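PDB 5VYM: beta-galactosidase BgaB, which hydrolyses terminal non-reducing beta-D-galactose residues in beta-D-galactosides, notably Gal(beta1-4)Gal-containing oligosaccharides, and is represented here by its trimerisation-domain piece. Local coordinates for residues Trp17-Gln22 against Thr68-Ser73; Asp50-Ala55 against Ser59-Val64; Asp82-Ala85 against Arg89-Val92; Ile143-Ala148 against Val208-Asp213; Gly156-Leu161 against Val214-Lys219. All coordinates share one frame; numbering follows the deposited sequence.

Overall arrangement
From the N terminus, helix 13-20 supplies the first half of contact 1, which closes 46 residues later on the loop 68-73. Nested inside that loop, contact 2 ties strand 50-53, outermost in this chain's parallel sheet, to the entry of strand 63-66, and leucine and valine side chains let contacts 1 and 2 touch. Contact 3 follows in series, folding helix 74-85 back on strand 89-93, beside strand 63-66 of the same parallel sheet. Far along the chain, contacts 4 and 5 cross: strands 143-147 and 158-163 of the antiparallel sheet meet, in turn, the loop 208-213 and helix 214-225. Contacts 1 and 4 have centres about 43 Å apart.

Contact 1: Trp17-Gln22 against Thr68-Ser73; sequences WATRSQ and TVLILS
Ala18 and Thr19 on the inner side of helix 13-20 meet Leu70 and Ile71 of the loop between strand 63-66 and helix 74-85, and the meeting is made by van der Waals contact, mostly of methyl groups. The methyl of Ala18 faces the far end of Ile71, with 4.2 Å between Ala18 CB and Ile71 CD1. Next to this pair, Leu70 brings one methyl up to a hydroxyl: Leu70 CD1 is 3.8 Å from Thr19 OG1, and the two side chains stand at about a right angle to each other. All four residues are buried, yet no hydrogen bond spans the two segments.

Helix 13-20 follows strand 7-11, while 68-73 leaves strand 63-66. These two strands are neighbours in the parallel sheet of the domain, and the segments therefore meet beyond their C-terminal ends.

The polar groups find their partners to the side. Thr19 OG1 lies anti to its own carbonyl carbon (chi1 -79°), a rotation that lets the oxygen hydrogen-bond to His31 N while its flank is left against the leucine methyl. One turn earlier in the same helix, Ser15 OG bonds to Ile71 N and so joins helix and loop by a polar link beside the methyl pair. Three residues on from Ala18, Ser21 OG donates to Ala18 O, 2.8 Å away and tilted 31° from the carbonyl plane. Within the loop, Val69 is the centre of an inverse gamma turn, and Ser73 stands at the N-cap of helix 74-85, with its OG bonded to Asp76 N.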
# COMPACT_ATOMS: atom_id res chain seq x y z
N TRP B 17 7.20 -23.83 -10.27
CA TRP B 17 6.39 -24.57 -11.23
C TRP B 17 6.16 -23.74 -12.49
O TRP B 17 6.30 -24.24 -13.61
CB TRP B 17 5.06 -24.98 -10.60
CG TRP B 17 5.20 -25.81 -9.36
CD1 TRP B 17 6.31 -26.49 -8.95
CD2 TRP B 17 4.20 -26.03 -8.36
NE1 TRP B 17 6.06 -27.13 -7.76
CE2 TRP B 17 4.77 -26.86 -7.38
CE3 TRP B 17 2.88 -25.60 -8.21
CZ2 TRP B 17 4.06 -27.27 -6.25
CZ3 TRP B 17 2.18 -26.02 -7.09
CH2 TRP B 17 2.77 -26.84 -6.13
N ALA B 18 5.80 -22.46 -12.32
CA ALA B 18 5.63 -21.58 -13.47
C ALA B 18 6.95 -21.40 -14.22
O ALA B 18 6.94 -21.20 -15.44
CB ALA B 18 5.08 -20.23 -13.02
N THR B 19 8.07 -21.47 -13.51
CA THR B 19 9.38 -21.40 -14.16
C THR B 19 9.60 -22.61 -15.06
O THR B 19 10.05 -22.47 -16.21
CB THR B 19 10.48 -21.29 -13.11
OG1 THR B 19 10.56 -19.94 -12.63
CG2 THR B 19 11.82 -21.71 -13.68
N ARG B 20 9.29 -23.80 -14.56
CA ARG B 20 9.51 -25.03 -15.32
C ARG B 20 8.63 -25.13 -16.55
O ARG B 20 8.96 -25.88 -17.48
CB ARG B 20 9.26 -26.25 -14.42
CG ARG B 20 10.21 -26.37 -13.25
CD ARG B 20 9.73 -27.45 -12.30
NE ARG B 20 10.66 -27.69 -11.20
CZ ARG B 20 10.37 -28.42 -10.13
NH1 ARG B 20 9.17 -28.98 -10.01
NH2 ARG B 20 11.27 -28.59 -9.17
N SER B 21 7.51 -24.40 -16.60
CA SER B 21 6.56 -24.56 -17.69
C SER B 21 7.13 -24.15 -19.04
O SER B 21 6.56 -24.53 -20.07
CB SER B 21 5.29 -23.76 -17.40
OG SER B 21 5.53 -22.36 -17.50
N GLN B 22 8.23 -23.40 -19.06
CA GLN B 22 8.85 -22.91 -20.29
C GLN B 22 7.91 -22.01 -21.09
O GLN B 22 8.09 -21.85 -22.30
CB GLN B 22 9.34 -24.07 -21.16
CG GLN B 22 10.21 -25.09 -20.44
CD GLN B 22 11.64 -24.63 -20.26
OE1 GLN B 22 11.91 -23.62 -19.60
NE2 GLN B 22 12.58 -25.36 -20.86
N THR B 68 12.28 -13.35 -8.38
CA THR B 68 11.46 -14.05 -9.36
C THR B 68 10.39 -14.90 -8.67
O THR B 68 10.19 -16.08 -8.96
CB THR B 68 12.32 -14.91 -10.30
OG1 THR B 68 13.49 -14.16 -10.67
CG2 THR B 68 11.56 -15.28 -11.57
N VAL B 69 9.70 -14.28 -7.71
CA VAL B 69 8.52 -14.90 -7.08
C VAL B 69 7.34 -14.53 -7.97
O VAL B 69 6.58 -13.60 -7.71
CB VAL B 69 8.35 -14.46 -5.63
CG1 VAL B 69 7.13 -15.13 -5.00
CG2 VAL B 69 9.60 -14.78 -4.83
N LEU B 70 7.20 -15.28 -9.07
CA LEU B 70 6.21 -14.93 -10.09
C LEU B 70 4.79 -15.01 -9.54
O LEU B 70 3.95 -14.17 -9.87
CB LEU B 70 6.37 -15.86 -11.30
CG LEU B 70 7.63 -15.66 -12.14
CD1 LEU B 70 8.22 -17.01 -12.51
CD2 LEU B 70 7.32 -14.85 -13.38
N ILE B 71 4.51 -16.02 -8.72
CA ILE B 71 3.18 -16.23 -8.17
C ILE B 71 3.11 -15.58 -6.80
O ILE B 71 3.84 -15.98 -5.88
CB ILE B 71 2.84 -17.73 -8.09
CG1 ILE B 71 3.26 -18.46 -9.37
CG2 ILE B 71 1.35 -17.92 -7.83
CD1 ILE B 71 2.49 -18.04 -10.59
N LEU B 72 2.25 -14.58 -6.66
CA LEU B 72 2.00 -13.92 -5.39
C LEU B 72 0.50 -13.77 -5.22
O LEU B 72 -0.15 -13.05 -5.98
CB LEU B 72 2.68 -12.56 -5.30
CG LEU B 72 4.02 -12.48 -4.58
CD1 LEU B 72 4.42 -11.03 -4.37
CD2 LEU B 72 3.96 -13.22 -3.25
N SER B 73 -0.06 -14.47 -4.23
CA SER B 73 -1.46 -14.29 -3.90
C SER B 73 -1.69 -12.92 -3.28
O SER B 73 -0.76 -12.22 -2.89
CB SER B 73 -1.93 -15.39 -2.95
OG SER B 73 -1.17 -15.38 -1.75

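Contact 2: Asp50-Ala55 against Ser59-Val64; sequences DIVPLA and SSYKTV
On the outermost strand of this chain's parallel sheet, 50-53, Asp50 and Val52 turn toward the same partner, the phenol of Tyr61, which precedes strand 63-66. The central bond runs from Tyr61 OH to Asp50 OD2 at 2.9 Å. The carboxylate oxygen lies in the plane of the ring, at its edge, whereas the carboxylate itself is turned 82° from that plane; OD2 is met on its anti side, with the hydroxyl only 16° out of the carboxylate plane. The same oxygen also comes within 3.4 Å of Tyr61 CE2.

Strand 7-11 runs between the two strands in the sheet, so the tyrosine bridges over it, touching Ala8 on the way. The usual alternation of a strand sorts the remaining neighbours: Ile51 points away to helix 31-44, while Asp50 and Val52 share the face from which Tyr61 arrives.

Val52 adds the apolar part. With CG1 anti to the backbone N (chi1 180°), CG2 lies anti to the carbonyl carbon and approaches the ring obliquely, 3.7 Å from Tyr61 CZ and 3.4 Å from Tyr61 OH. A phenylalanine in place of Tyr61 would probably keep much of the ring packing but leave Asp50 OD2 without its phenolic donor and the ring less firmly fixed.

Asp50 has further mates. OD2 takes a second bond from Ser5 N, and OD1 forms a salt bridge with Arg48, which is likely to stabilise the negative charge in this partly exposed place. The ring of Tyr61 is stacked with that of His4.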
# COMPACT_ATOMS: atom_id res chain seq x y z
N ASP B 50 19.18 -16.74 5.10
CA ASP B 50 18.47 -18.01 5.10
C ASP B 50 17.52 -18.07 3.91
O ASP B 50 17.05 -17.05 3.41
CB ASP B 50 17.68 -18.21 6.39
CG ASP B 50 18.57 -18.18 7.62
OD1 ASP B 50 19.74 -18.60 7.53
OD2 ASP B 50 18.08 -17.74 8.69
N ILE B 51 17.24 -19.29 3.46
CA ILE B 51 16.22 -19.54 2.45
C ILE B 51 15.01 -20.12 3.17
O ILE B 51 15.08 -21.20 3.76
CB ILE B 51 16.72 -20.48 1.35
CG1 ILE B 51 17.91 -19.85 0.62
CG2 ILE B 51 15.59 -20.79 0.37
CD1 ILE B 51 18.50 -20.73 -0.46
N VAL B 52 13.89 -19.39 3.14
CA VAL B 52 12.69 -19.73 3.89
C VAL B 52 11.55 -19.89 2.90
O VAL B 52 11.39 -19.05 2.01
CB VAL B 52 12.34 -18.66 4.94
CG1 VAL B 52 11.07 -19.05 5.69
CG2 VAL B 52 13.50 -18.46 5.90
N PRO B 53 10.75 -20.96 2.99
CA PRO B 53 9.57 -21.06 2.14
C PRO B 53 8.62 -19.89 2.37
O PRO B 53 8.48 -19.38 3.48
CB PRO B 53 8.93 -22.39 2.57
CG PRO B 53 10.06 -23.18 3.13
CD PRO B 53 10.97 -22.18 3.79
N LEU B 54 7.96 -19.48 1.28
CA LEU B 54 7.07 -18.32 1.34
C LEU B 54 5.95 -18.52 2.35
O LEU B 54 5.53 -17.57 3.03
CB LEU B 54 6.51 -18.03 -0.05
CG LEU B 54 5.51 -16.88 -0.21
CD1 LEU B 54 6.07 -15.60 0.37
CD2 LEU B 54 5.13 -16.70 -1.67
N ALA B 55 5.45 -19.75 2.48
CA ALA B 55 4.32 -20.02 3.37
C ALA B 55 4.70 -19.97 4.84
O ALA B 55 3.81 -19.91 5.69
CB ALA B 55 3.70 -21.37 3.04
N SER B 59 8.15 -13.45 9.82
CA SER B 59 7.94 -12.13 10.41
C SER B 59 9.07 -11.72 11.34
O SER B 59 9.24 -10.52 11.60
CB SER B 59 6.61 -12.10 11.16
OG SER B 59 6.61 -13.04 12.23
N SER B 60 9.84 -12.68 11.86
CA SER B 60 10.93 -12.37 12.77
C SER B 60 12.20 -11.91 12.06
O SER B 60 13.11 -11.42 12.73
CB SER B 60 11.24 -13.59 13.65
OG SER B 60 11.52 -14.73 12.85
N TYR B 61 12.28 -12.06 10.74
CA TYR B 61 13.43 -11.57 10.01
C TYR B 61 13.37 -10.05 9.87
O TYR B 61 12.32 -9.43 10.03
CB TYR B 61 13.52 -12.22 8.63
CG TYR B 61 13.96 -13.67 8.65
CD1 TYR B 61 13.04 -14.69 8.85
CD2 TYR B 61 15.29 -14.01 8.47
CE1 TYR B 61 13.44 -16.01 8.87
CE2 TYR B 61 15.70 -15.33 8.49
CZ TYR B 61 14.77 -16.33 8.69
OH TYR B 61 15.17 -17.64 8.71
N LYS B 62 14.52 -9.45 9.57
CA LYS B 62 14.58 -8.01 9.37
C LYS B 62 14.45 -7.61 7.91
O LYS B 62 13.88 -6.56 7.61
CB LYS B 62 15.88 -7.45 9.95
CG LYS B 62 16.02 -7.64 11.45
CD LYS B 62 17.25 -6.92 11.97
CE LYS B 62 17.40 -7.09 13.48
NZ LYS B 62 16.17 -6.65 14.20
N THR B 63 14.96 -8.43 7.00
CA THR B 63 14.89 -8.18 5.57
C THR B 63 14.39 -9.43 4.87
O THR B 63 14.78 -10.55 5.23
CB THR B 63 16.25 -7.76 5.01
OG1 THR B 63 16.67 -6.54 5.64
CG2 THR B 63 16.17 -7.53 3.50
N VAL B 64 13.53 -9.24 3.87
CA VAL B 64 12.95 -10.34 3.11
C VAL B 64 13.18 -10.05 1.63
O VAL B 64 12.95 -8.92 1.17
CB VAL B 64 11.46 -10.51 3.42
CG1 VAL B 64 10.68 -10.91 2.20
CG2 VAL B 64 11.27 -11.54 4.53

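Contact 3: Asp82-Ala85 against Arg89-Val92; sequences DFAA and RVVV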
# COMPACT_ATOMS: atom_id res chain seq x y z
N ASP B 82 2.14 -5.81 5.51
CA ASP B 82 2.14 -5.78 6.97
C ASP B 82 3.55 -5.88 7.52
O ASP B 82 3.91 -5.16 8.47
CB ASP B 82 1.27 -6.91 7.53
CG ASP B 82 -0.21 -6.68 7.31
OD1 ASP B 82 -0.67 -5.54 7.52
OD2 ASP B 82 -0.91 -7.64 6.93
N PHE B 83 4.37 -6.75 6.94
CA PHE B 83 5.75 -6.91 7.39
C PHE B 83 6.54 -5.62 7.20
O PHE B 83 7.28 -5.20 8.09
CB PHE B 83 6.40 -8.07 6.64
CG PHE B 83 7.87 -8.22 6.89
CD1 PHE B 83 8.80 -7.69 6.01
CD2 PHE B 83 8.33 -8.89 8.01
CE1 PHE B 83 10.16 -7.83 6.24
CE2 PHE B 83 9.68 -9.03 8.25
CZ PHE B 83 10.60 -8.50 7.36
N ALA B 84 6.38 -4.97 6.05
CA ALA B 84 7.15 -3.76 5.77
C ALA B 84 6.63 -2.57 6.57
O ALA B 84 7.42 -1.81 7.13
CB ALA B 84 7.12 -3.46 4.27
N ALA B 85 5.30 -2.40 6.64
CA ALA B 85 4.74 -1.26 7.34
C ALA B 85 5.09 -1.26 8.82
O ALA B 85 5.05 -0.19 9.46
CB ALA B 85 3.22 -1.22 7.17
N ARG B 89 12.19 -4.67 5.94
CA ARG B 89 12.73 -4.32 4.64
C ARG B 89 12.40 -5.42 3.65
O ARG B 89 12.60 -6.61 3.94
CB ARG B 89 14.25 -4.11 4.72
CG ARG B 89 14.88 -3.66 3.41
CD ARG B 89 16.29 -3.12 3.61
NE ARG B 89 17.20 -4.14 4.13
CZ ARG B 89 18.50 -3.94 4.33
NH1 ARG B 89 19.04 -2.76 4.07
NH2 ARG B 89 19.26 -4.92 4.80
N VAL B 90 11.89 -5.04 2.48
CA VAL B 90 11.47 -5.97 1.44
C VAL B 90 12.21 -5.63 0.16
O VAL B 90 12.23 -4.47 -0.27
CB VAL B 90 9.95 -5.93 1.22
CG1 VAL B 90 9.54 -6.91 0.13
CG2 VAL B 90 9.21 -6.22 2.52
N VAL B 91 12.83 -6.64 -0.45
CA VAL B 91 13.53 -6.49 -1.72
C VAL B 91 12.76 -7.29 -2.76
O VAL B 91 12.58 -8.51 -2.61
CB VAL B 91 14.99 -6.95 -1.63
CG1 VAL B 91 15.69 -6.78 -2.97
CG2 VAL B 91 15.72 -6.17 -0.55
N VAL B 92 12.32 -6.62 -3.82
CA VAL B 92 11.44 -7.21 -4.82
C VAL B 92 12.16 -7.24 -6.16
O VAL B 92 12.61 -6.19 -6.65
CB VAL B 92 10.11 -6.44 -4.94
CG1 VAL B 92 9.21 -7.09 -5.98
CG2 VAL B 92 9.41 -6.39 -3.59
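Ala84 and Arg89 bring their CA atoms to 5.7 Å of each other where helix 74-85 ends and the chain turns back into strand 89-93. This is the second half of a beta-alpha-beta unit whose first strand is 63-66, and it illustrates how a helix is laid against the sheet it serves.

Val90 puts a single methyl into the junction. Its CG2 is 3.8 Å from Phe83 CD1 and 3.9 Å from Ala84 CB, so that one branch lies against both the ring edge and the alanine methyl. Phe83 presents its edge: with CG anti to the backbone N (chi1 173°), the ring reaches from the helix to the start of the strand, and both the valine methyl and Arg89 O lie in its plane. Arg89 O is the closer of the two, 3.6 Å from Phe83 CE1. Trp58 meets the same phenylalanine edge-to-face.

Arg89 points away from the helix, and its NE bonds to Thr63 OG1. The strand pairs in a parallel ladder with one of the second subunit, carrying the sheet across the interface.

No hydrogen bond joins helix and strand here. The carbonyl of Arg89 is engaged by Val64 N within the sheet, and the ring edge beside it, with its slightly positive hydrogens, is likely to add a weak favourable attraction to what is otherwise apolar packing.

Contact 4: Ile143-Ala148 against Val208-Asp213; sequences IRLSSA and VGCDLD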
# COMPACT_ATOMS: atom_id res chain seq x y z
N ILE B 143 -30.28 0.70 8.20
CA ILE B 143 -29.60 -0.48 8.73
C ILE B 143 -28.98 -0.13 10.08
O ILE B 143 -28.47 0.98 10.26
CB ILE B 143 -28.52 -0.98 7.74
CG1 ILE B 143 -29.16 -1.50 6.46
CG2 ILE B 143 -27.65 -2.06 8.38
CD1 ILE B 143 -28.18 -2.16 5.52
N ARG B 144 -29.04 -1.07 11.02
CA ARG B 144 -28.46 -0.88 12.33
C ARG B 144 -27.00 -1.33 12.35
O ARG B 144 -26.55 -2.11 11.51
CB ARG B 144 -29.23 -1.65 13.40
CG ARG B 144 -30.71 -1.33 13.48
CD ARG B 144 -31.33 -1.99 14.70
NE ARG B 144 -32.76 -2.21 14.54
CZ ARG B 144 -33.29 -3.33 14.07
NH1 ARG B 144 -32.50 -4.34 13.70
NH2 ARG B 144 -34.61 -3.45 13.96
N LEU B 145 -26.27 -0.83 13.34
CA LEU B 145 -24.88 -1.20 13.58
C LEU B 145 -24.77 -1.94 14.91
O LEU B 145 -25.58 -1.72 15.82
CB LEU B 145 -23.96 0.02 13.60
CG LEU B 145 -23.51 0.64 12.27
CD1 LEU B 145 -24.65 1.33 11.54
CD2 LEU B 145 -22.36 1.61 12.52
N SER B 146 -23.77 -2.80 15.02
CA SER B 146 -23.47 -3.50 16.25
C SER B 146 -21.97 -3.49 16.48
O SER B 146 -21.19 -3.68 15.55
CB SER B 146 -23.99 -4.95 16.23
OG SER B 146 -23.74 -5.60 17.46
N SER B 147 -21.57 -3.26 17.73
CA SER B 147 -20.15 -3.18 18.06
C SER B 147 -19.53 -4.57 18.00
O SER B 147 -20.01 -5.51 18.64
CB SER B 147 -19.97 -2.57 19.45
OG SER B 147 -20.31 -1.19 19.45
N ALA B 148 -18.45 -4.70 17.22
CA ALA B 148 -17.76 -5.97 17.10
C ALA B 148 -16.86 -6.26 18.30
O ALA B 148 -16.44 -7.40 18.48
CB ALA B 148 -16.94 -6.02 15.81
N VAL B 208 -14.49 4.59 8.38
CA VAL B 208 -15.90 4.76 8.74
C VAL B 208 -16.70 4.58 7.45
O VAL B 208 -16.75 5.48 6.61
CB VAL B 208 -16.17 6.12 9.38
CG1 VAL B 208 -17.62 6.23 9.83
CG2 VAL B 208 -15.23 6.35 10.56
N GLY B 209 -17.32 3.41 7.30
CA GLY B 209 -17.96 3.03 6.06
C GLY B 209 -19.40 3.43 5.89
O GLY B 209 -20.01 3.07 4.87
N CYS B 210 -19.98 4.16 6.83
CA CYS B 210 -21.38 4.57 6.73
C CYS B 210 -21.53 5.99 7.25
O CYS B 210 -20.69 6.50 7.99
CB CYS B 210 -22.30 3.62 7.50
SG CYS B 210 -21.92 3.48 9.25
N ASP B 211 -22.63 6.62 6.85
CA ASP B 211 -22.96 7.96 7.31
C ASP B 211 -23.77 7.87 8.60
O ASP B 211 -24.76 7.14 8.68
CB ASP B 211 -23.75 8.72 6.24
CG ASP B 211 -24.14 10.11 6.69
OD1 ASP B 211 -23.24 10.90 7.03
OD2 ASP B 211 -25.36 10.41 6.70
N LEU B 212 -23.33 8.62 9.61
CA LEU B 212 -24.01 8.69 10.89
C LEU B 212 -24.46 10.12 11.16
O LEU B 212 -23.80 11.08 10.75
CB LEU B 212 -23.10 8.21 12.03
CG LEU B 212 -22.47 6.83 11.91
CD1 LEU B 212 -21.39 6.64 12.97
CD2 LEU B 212 -23.52 5.74 12.02
N ASP B 213 -25.59 10.25 11.84
CA ASP B 213 -26.01 11.58 12.27
C ASP B 213 -25.15 12.04 13.45
O ASP B 213 -24.36 11.27 14.02
CB ASP B 213 -27.50 11.60 12.62
CG ASP B 213 -27.88 10.59 13.69
OD1 ASP B 213 -26.98 9.93 14.25
OD2 ASP B 213 -29.09 10.46 13.98
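Thr159 OG1, hydrogen-bonded to Asp211 O, fixes the loop that carries Cys210 and Leu212 up to Leu145. A second bond, between Asp211 N and Leu161 O, holds the same residue by its other backbone group, so the loop is secured on strand 158-163 between the two residues whose side chains reach Leu145.

Across the contact itself everything is apolar. Leu145 offers both methyls to a single sulfur: Cys210 SG is 3.8 Å from Leu145 CD2 and 4.2 Å from Leu145 CD1. The thiol sits in the crowded position between its backbone N and carbonyl carbon (chi1 58°), and from there it projects at the fork of the leucine.

The loop after strand 203-208 crosses the antiparallel sheet to the opposite outermost strand of this chain, 158-163, passing strand 143-147 on the way; Cys210 also touches Tyr179 of the strand 174-180.

Leu212 enters the contact through the end of its side chain, with Leu212 CD2 4.3 Å from Leu145 CD2. It leans as well on Leu217 and Leu220 of the next helix, for which Asp213 is the N-cap, its OD1 bonded to Asp216 N. At the end of strand 203-208, Val208 pairs in a parallel ladder with a strand of the second subunit and packs on Val91 of that subunit.

Contact 5: Gly156-Leu161 against Val214-Lys219; sequences GTTTRL and VADLTK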
# COMPACT_ATOMS: atom_id res chain seq x y z
N GLY B 156 -27.24 0.04 18.64
CA GLY B 156 -28.45 0.81 18.45
C GLY B 156 -28.36 1.92 17.43
O GLY B 156 -29.40 2.47 17.04
N THR B 157 -27.16 2.28 16.97
CA THR B 157 -27.02 3.31 15.96
C THR B 157 -27.49 2.79 14.60
O THR B 157 -27.47 1.58 14.34
CB THR B 157 -25.57 3.78 15.87
OG1 THR B 157 -24.73 2.69 15.48
CG2 THR B 157 -25.10 4.30 17.22
N THR B 158 -27.90 3.71 13.74
CA THR B 158 -28.44 3.37 12.43
C THR B 158 -27.72 4.18 11.36
O THR B 158 -26.92 5.07 11.66
CB THR B 158 -29.95 3.61 12.35
OG1 THR B 158 -30.23 4.99 12.64
CG2 THR B 158 -30.69 2.73 13.35
N THR B 159 -28.01 3.86 10.11
CA THR B 159 -27.44 4.58 8.98
C THR B 159 -28.36 4.44 7.78
O THR B 159 -28.99 3.40 7.59
CB THR B 159 -26.03 4.05 8.64
OG1 THR B 159 -25.53 4.73 7.48
CG2 THR B 159 -26.06 2.55 8.38
N ARG B 160 -28.45 5.52 6.99
CA ARG B 160 -29.21 5.51 5.74
C ARG B 160 -28.30 5.67 4.53
O ARG B 160 -28.79 5.93 3.43
CB ARG B 160 -30.27 6.61 5.76
CG ARG B 160 -31.43 6.33 6.71
CD ARG B 160 -31.90 7.59 7.41
NE ARG B 160 -30.81 8.23 8.14
CZ ARG B 160 -30.44 7.90 9.38
NH1 ARG B 160 -31.08 6.93 10.02
NH2 ARG B 160 -29.44 8.54 9.97
N LEU B 161 -26.99 5.51 4.71
CA LEU B 161 -26.04 5.59 3.61
C LEU B 161 -24.81 4.80 4.02
O LEU B 161 -24.13 5.17 4.98
CB LEU B 161 -25.67 7.04 3.29
CG LEU B 161 -25.19 7.32 1.87
CD1 LEU B 161 -26.38 7.47 0.94
CD2 LEU B 161 -24.30 8.55 1.83
N VAL B 214 -25.30 13.31 13.81
CA VAL B 214 -24.43 13.91 14.82
C VAL B 214 -24.55 13.16 16.15
O VAL B 214 -23.55 12.98 16.86
CB VAL B 214 -24.76 15.41 14.98
CG1 VAL B 214 -23.89 16.03 16.07
CG2 VAL B 214 -24.58 16.13 13.66
N ALA B 215 -25.76 12.72 16.49
CA ALA B 215 -25.95 12.00 17.75
C ALA B 215 -25.15 10.70 17.77
O ALA B 215 -24.41 10.43 18.71
CB ALA B 215 -27.44 11.73 17.98
N ASP B 216 -25.30 9.88 16.73
CA ASP B 216 -24.56 8.62 16.67
C ASP B 216 -23.08 8.86 16.41
O ASP B 216 -22.23 8.13 16.92
CB ASP B 216 -25.15 7.71 15.59
CG ASP B 216 -26.56 7.24 15.93
OD1 ASP B 216 -26.89 7.16 17.13
OD2 ASP B 216 -27.33 6.94 14.99
N LEU B 217 -22.75 9.89 15.62
CA LEU B 217 -21.35 10.20 15.37
C LEU B 217 -20.65 10.68 16.63
O LEU B 217 -19.44 10.45 16.79
CB LEU B 217 -21.24 11.26 14.27
CG LEU B 217 -19.86 11.47 13.64
CD1 LEU B 217 -19.32 10.16 13.08
CD2 LEU B 217 -19.94 12.53 12.55
N THR B 218 -21.38 11.33 17.54
CA THR B 218 -20.80 11.71 18.82
C THR B 218 -20.46 10.48 19.66
O THR B 218 -19.44 10.46 20.36
CB THR B 218 -21.76 12.63 19.59
OG1 THR B 218 -22.18 13.70 18.73
CG2 THR B 218 -21.08 13.21 20.81
N LYS B 219 -21.30 9.45 19.59
CA LYS B 219 -21.00 8.19 20.26
C LYS B 219 -19.67 7.61 19.77
O LYS B 219 -18.83 7.18 20.57
CB LYS B 219 -22.12 7.18 20.03
CG LYS B 219 -23.35 7.37 20.89
CD LYS B 219 -24.30 6.20 20.72
CE LYS B 219 -25.41 6.20 21.76
NZ LYS B 219 -26.20 4.93 21.71
O HOH W 1 -27.35 7.69 12.41
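Thr157 and Asp216 run antiparallel alongside each other, methyl beside carboxylate, where strand 158-163 begins beside the first turns of helix 214-225. With OG1 of Thr157 between the backbone N and the carbonyl carbon (chi1 62°), Thr157 CG2 is set anti to the carbonyl carbon and comes within 3.4 Å of Asp216 OD1, while Thr157 CB is 3.6 Å from Asp216 CG. The threonine's polar end looks elsewhere, as OG1 bonds to Leu154 O. One helical turn on, the extended chain of Lys219 passes the same methyl at 4.1 Å, measured from Lys219 CD to Thr157 CG2.

The polar link is indirect. A water 2.7 Å from Asp216 OD2 also sits 2.8 Å from Thr158 O and weakly meets Arg160 NH2. Replacing Asp216 by an alanine is likely to deprive the water of one partner and open a gap beside the threonine methyl.

No direct hydrogen bond joins strand and helix, so van der Waals contact and a shared water do the joining. Arg160, salt-bridged through NH1 to Glu142, keeps its NH2 5.7 Å from Asp216 OD2, too distant for a second bridge, and may at most contribute weakly to the field at the carboxylate.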